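Local coordinates for putative nucleolar GTP-binding protein 1 (Plasmodium falciparum, PDB 2QU8) that probably acts as a GTPase of the nucleolar NOG1 type and binds GDP in its nucleotide pocket, at residues R89-E92 against N93-T96; Q194-I197 against T198-L202. One frame throughout, in Å; residues are numbered along the deposited sequence.

Contact 1 (R89-E92 against N93-T96)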
loop_
_atom_site.group_PDB
_atom_site.type_symbol
_atom_site.label_atom_id
_atom_site.label_comp_id
_atom_site.label_asym_id
_atom_site.label_seq_id
_atom_site.Cartn_x
_atom_site.Cartn_y
_atom_site.Cartn_z
ATOM N N ARG A 89 7.928 3.830 8.715
ATOM C CA ARG A 89 8.202 3.801 10.149
ATOM C C ARG A 89 6.998 4.318 10.943
ATOM O O ARG A 89 6.137 5.016 10.395
ATOM C CB ARG A 89 9.474 4.594 10.482
ATOM C CG ARG A 89 9.474 6.047 10.026
ATOM C CD ARG A 89 10.897 6.554 9.850
ATOM N NE ARG A 89 11.441 6.131 8.560
ATOM C CZ ARG A 89 12.733 5.945 8.304
ATOM N NH1 ARG A 89 13.646 6.153 9.250
ATOM N NH2 ARG A 89 13.113 5.557 7.092
ATOM N N ALA A 90 6.950 3.969 12.227
ATOM C CA ALA A 90 5.838 4.341 13.095
ATOM C C ALA A 90 5.708 5.855 13.235
ATOM O O ALA A 90 6.680 6.595 13.073
ATOM C CB ALA A 90 5.966 3.658 14.470
ATOM N N PHE A 91 4.493 6.301 13.534
ATOM C CA PHE A 91 4.144 7.722 13.496
ATOM C C PHE A 91 4.464 8.520 14.763
ATOM O O PHE A 91 4.406 9.755 14.748
ATOM C CB PHE A 91 2.662 7.878 13.134
ATOM C CG PHE A 91 2.318 7.397 11.752
ATOM C CD1 PHE A 91 3.186 7.612 10.681
ATOM C CD2 PHE A 91 1.118 6.741 11.513
ATOM C CE1 PHE A 91 2.866 7.167 9.396
ATOM C CE2 PHE A 91 0.784 6.313 10.238
ATOM C CZ PHE A 91 1.662 6.522 9.172
ATOM N N GLU A 92 4.808 7.818 15.844
ATOM C CA GLU A 92 5.085 8.432 17.148
ATOM C C GLU A 92 6.073 9.596 17.110
ATOM O O GLU A 92 5.945 10.546 17.881
ATOM C CB GLU A 92 5.636 7.391 18.118
ATOM C CG GLU A 92 4.608 6.514 18.793
ATOM C CD GLU A 92 5.249 5.593 19.816
ATOM O OE1 GLU A 92 6.224 4.893 19.454
ATOM O OE2 GLU A 92 4.787 5.575 20.982
ATOM N N ASN A 93 7.059 9.504 16.222
ATOM C CA ASN A 93 8.159 10.464 16.172
ATOM C C ASN A 93 7.939 11.609 15.179
ATOM O O ASN A 93 8.714 12.567 15.157
ATOM C CB ASN A 93 9.480 9.743 15.857
ATOM C CG ASN A 93 9.919 8.794 16.966
ATOM O OD1 ASN A 93 9.521 8.936 18.126
ATOM N ND2 ASN A 93 10.756 7.824 16.611
ATOM N N ARG A 94 6.893 11.506 14.356
ATOM C CA ARG A 94 6.582 12.546 13.373
ATOM C C ARG A 94 6.218 13.863 14.051
ATOM O O ARG A 94 5.597 13.875 15.119
ATOM C CB ARG A 94 5.417 12.126 12.466
ATOM C CG ARG A 94 5.592 10.855 11.655
ATOM C CD ARG A 94 6.850 10.823 10.796
ATOM N NE ARG A 94 7.719 9.736 11.245
ATOM C CZ ARG A 94 8.969 9.876 11.669
ATOM N NH1 ARG A 94 9.554 11.065 11.684
ATOM N NH2 ARG A 94 9.643 8.807 12.058
ATOM N N ASN A 95 6.610 14.970 13.427
ATOM C CA ASN A 95 6.148 16.296 13.840
ATOM C C ASN A 95 4.822 16.628 13.134
ATOM O O ASN A 95 4.321 15.820 12.335
ATOM C CB ASN A 95 7.225 17.363 13.578
ATOM C CG ASN A 95 7.627 17.457 12.106
ATOM O OD1 ASN A 95 6.788 17.380 11.203
ATOM N ND2 ASN A 95 8.921 17.631 11.862
ATOM N N THR A 96 4.261 17.803 13.421
ATOM C CA THR A 96 2.973 18.218 12.833
ATOM C C THR A 96 2.982 18.224 11.294
ATOM O O THR A 96 2.162 17.545 10.675
ATOM C CB THR A 96 2.501 19.573 13.393
ATOM O OG1 THR A 96 2.628 19.558 14.815
ATOM C CG2 THR A 96 1.047 19.820 13.048
HETATM O O HOH W 1 6.548 7.677 10.027
HETATM O O HOH W 2 9.939 6.535 13.705
#

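Contact 2 (Q194-I197 against T198-L202)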
loop_
_atom_site.group_PDB
_atom_site.type_symbol
_atom_site.label_atom_id
_atom_site.label_comp_id
_atom_site.label_asym_id
_atom_site.label_seq_id
_atom_site.Cartn_x
_atom_site.Cartn_y
_atom_site.Cartn_z
ATOM N N GLN A 194 0.857 -9.548 -11.236
ATOM C CA GLN A 194 -0.310 -10.064 -10.511
ATOM C C GLN A 194 -0.668 -9.228 -9.278
ATOM O O GLN A 194 -1.837 -8.922 -9.055
ATOM C CB GLN A 194 -0.099 -11.532 -10.102
ATOM C CG GLN A 194 -0.262 -12.538 -11.236
ATOM C CD GLN A 194 -1.648 -12.488 -11.897
ATOM O OE1 GLN A 194 -1.762 -12.623 -13.119
ATOM N NE2 GLN A 194 -2.695 -12.276 -11.096
ATOM N N ALA A 195 0.343 -8.872 -8.481
ATOM C CA ALA A 195 0.166 -8.011 -7.308
ATOM C C ALA A 195 -0.411 -6.637 -7.680
ATOM O O ALA A 195 -1.287 -6.107 -6.988
ATOM C CB ALA A 195 1.484 -7.849 -6.579
ATOM N N LYS A 196 0.092 -6.078 -8.775
ATOM C CA LYS A 196 -0.386 -4.803 -9.305
ATOM C C LYS A 196 -1.860 -4.894 -9.719
ATOM O O LYS A 196 -2.652 -4.001 -9.425
ATOM C CB LYS A 196 0.482 -4.378 -10.488
ATOM C CG LYS A 196 0.175 -2.991 -11.031
ATOM C CD LYS A 196 0.748 -2.812 -12.431
ATOM C CE LYS A 196 -0.081 -3.532 -13.486
ATOM N NZ LYS A 196 -1.520 -3.181 -13.359
ATOM N N ILE A 197 -2.217 -5.992 -10.378
ATOM C CA ILE A 197 -3.603 -6.256 -10.796
ATOM C C ILE A 197 -4.582 -6.357 -9.615
ATOM O O ILE A 197 -5.639 -5.730 -9.630
ATOM C CB ILE A 197 -3.677 -7.505 -11.723
ATOM C CG1 ILE A 197 -2.930 -7.217 -13.037
ATOM C CG2 ILE A 197 -5.125 -7.897 -12.001
ATOM C CD1 ILE A 197 -2.489 -8.437 -13.819
ATOM N N THR A 198 -4.232 -7.121 -8.581
ATOM C CA THR A 198 -5.127 -7.236 -7.415
ATOM C C THR A 198 -5.309 -5.922 -6.634
ATOM O O THR A 198 -6.400 -5.657 -6.122
ATOM C CB THR A 198 -4.815 -8.456 -6.482
ATOM O OG1 THR A 198 -4.801 -8.037 -5.110
ATOM C CG2 THR A 198 -3.502 -9.097 -6.816
ATOM N N ALA A 199 -4.257 -5.101 -6.563
ATOM C CA ALA A 199 -4.368 -3.751 -5.991
ATOM C C ALA A 199 -5.414 -2.913 -6.732
ATOM O O ALA A 199 -6.338 -2.374 -6.120
ATOM C CB ALA A 199 -3.012 -3.046 -5.987
ATOM N N CYS A 200 -5.272 -2.824 -8.049
ATOM C CA CYS A 200 -6.190 -2.054 -8.886
ATOM C C CYS A 200 -7.650 -2.474 -8.705
ATOM O O CYS A 200 -8.503 -1.629 -8.447
ATOM C CB CYS A 200 -5.773 -2.143 -10.354
ATOM S SG CYS A 200 -4.175 -1.356 -10.683
ATOM N N GLU A 201 -7.919 -3.773 -8.815
ATOM C CA GLU A 201 -9.276 -4.296 -8.646
ATOM C C GLU A 201 -9.848 -4.127 -7.233
ATOM O O GLU A 201 -11.053 -3.929 -7.086
ATOM C CB GLU A 201 -9.377 -5.750 -9.131
ATOM C CG GLU A 201 -10.187 -5.931 -10.444
ATOM C CD GLU A 201 -9.469 -5.422 -11.698
ATOM O OE1 GLU A 201 -8.828 -6.244 -12.394
ATOM O OE2 GLU A 201 -9.547 -4.207 -11.996
ATOM N N LEU A 202 -8.994 -4.186 -6.204
ATOM C CA LEU A 202 -9.424 -3.863 -4.840
ATOM C C LEU A 202 -9.890 -2.414 -4.750
ATOM O O LEU A 202 -10.846 -2.105 -4.035
ATOM C CB LEU A 202 -8.312 -4.103 -3.812
ATOM C CG LEU A 202 -8.418 -5.239 -2.786
ATOM C CD1 LEU A 202 -7.486 -4.933 -1.616
ATOM C CD2 LEU A 202 -9.841 -5.468 -2.264
#

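Contact 1 (R89-E92 against N93-T96)
The guanidinium of R94 reaches back over the aliphatic part of R89. NH2 of R94 lies 3.4 Å from CD of R89, and CG of R89 is equally near it. The two arginine side chains cross at about a right angle, with their guanidinium planes 81° apart, so one end group meets the methylenes of the other instead of stacking on its plane. R94 NH2 stays 4.8 Å from R89 NE, so the two like charges are close but not in contact. R94 gets there because its chain folds at chi2 (-54°) and again at chi3, curling back toward the residues before it. Its CG passes 4.2 Å from CD1 of F91, with the guanidinium plane steeply inclined to the phenyl ring.

A backbone bond closes the turn, and a water holds the folded side chain. R94 N donates to F91 O at 3.1 Å, from above the carbonyl plane, closing a turn over E92 and N93 whose backbone torsions fit type I. The water accepts from R94 NE at 2.7 Å and probably donates to R89 O, so it links the guanidinium end of R94 to the R89 carbonyl. A second water links A90 O with N93 ND2 through two weak bonds.

The turn lies at the surface, in the loop between strand 76-82 and helix 96-106, a position consistent with switch II of GTPases. Immediately after it, N95 is the N-cap of helix 96-106, its OD1 accepting from E98 N, while R94 NH1 forms a weak, long ion pair with E98. F91 and R94 both pack on M99 and I102 of that helix, and F91 also touches I136 of helix 126-137.

Contact 2 (Q194-I197 against T198-L202)
Two successive turns of helix 192-222, the long C-terminal helix of the domain, meet where Q194-I197 runs into T198-L202. Regular i to i+4 bonding joins them: A199 N donates to A195 O, C200 N to K196 O at 3.2 Å, and E201 N to I197 O at 3.1 Å. The last is nearly straight, 175° at the hydrogen, and the donor lies almost on the line of the I197 carbonyl bond.

Side chains four residues apart make two further approaches. Beyond CG, K196 leaves its extended start and bends at chi3 (76°) and chi4, which turns NZ back toward C200, 4.2 Å from its SG. In C200, chi1 of -66° sets SG beside its own backbone N, and SG lies 3.3 Å from K196 O. I197 and E201 lie side by side and point the same way. CG2 of I197 and OE1 of E201 are 4.1 Å apart, so the carboxylate end runs beside a methyl group in a loose contact.

The inner faces of these turns rest on the sheet. A195 and T198 touch S182 of strand 179-183, T198, A199 and L202 meet V146 of strand 145-150, and K196 packs on F71 and H73 of strand 66-73. Such a closing helix, following the last strand after a short loop and laid against the central sheet, is typical of the P-loop GTPase fold.

From the N terminus the chain passes the probable P-loop and strand 76-82 before reaching contact 1, which closes a tight turn just ahead of helix 96-106. It then builds strands 110-117, 145-150 and 179-183 with their intervening helices, and only afterwards enters helix 192-222, where contact 2 joins consecutive turns. The two are in series, neither nested nor crossed. The centres of contacts 1 and 2 are about 29 Å apart, on opposite sides of the chain's centre. The nearest atoms of contacts 1 and 2 are about 18 Å apart. Contact 1 ties a surface loop to helices 96-106 and 126-137, whereas contact 2 lies in the part of helix 192-222 that packs on strands 66-73, 145-150 and 179-183.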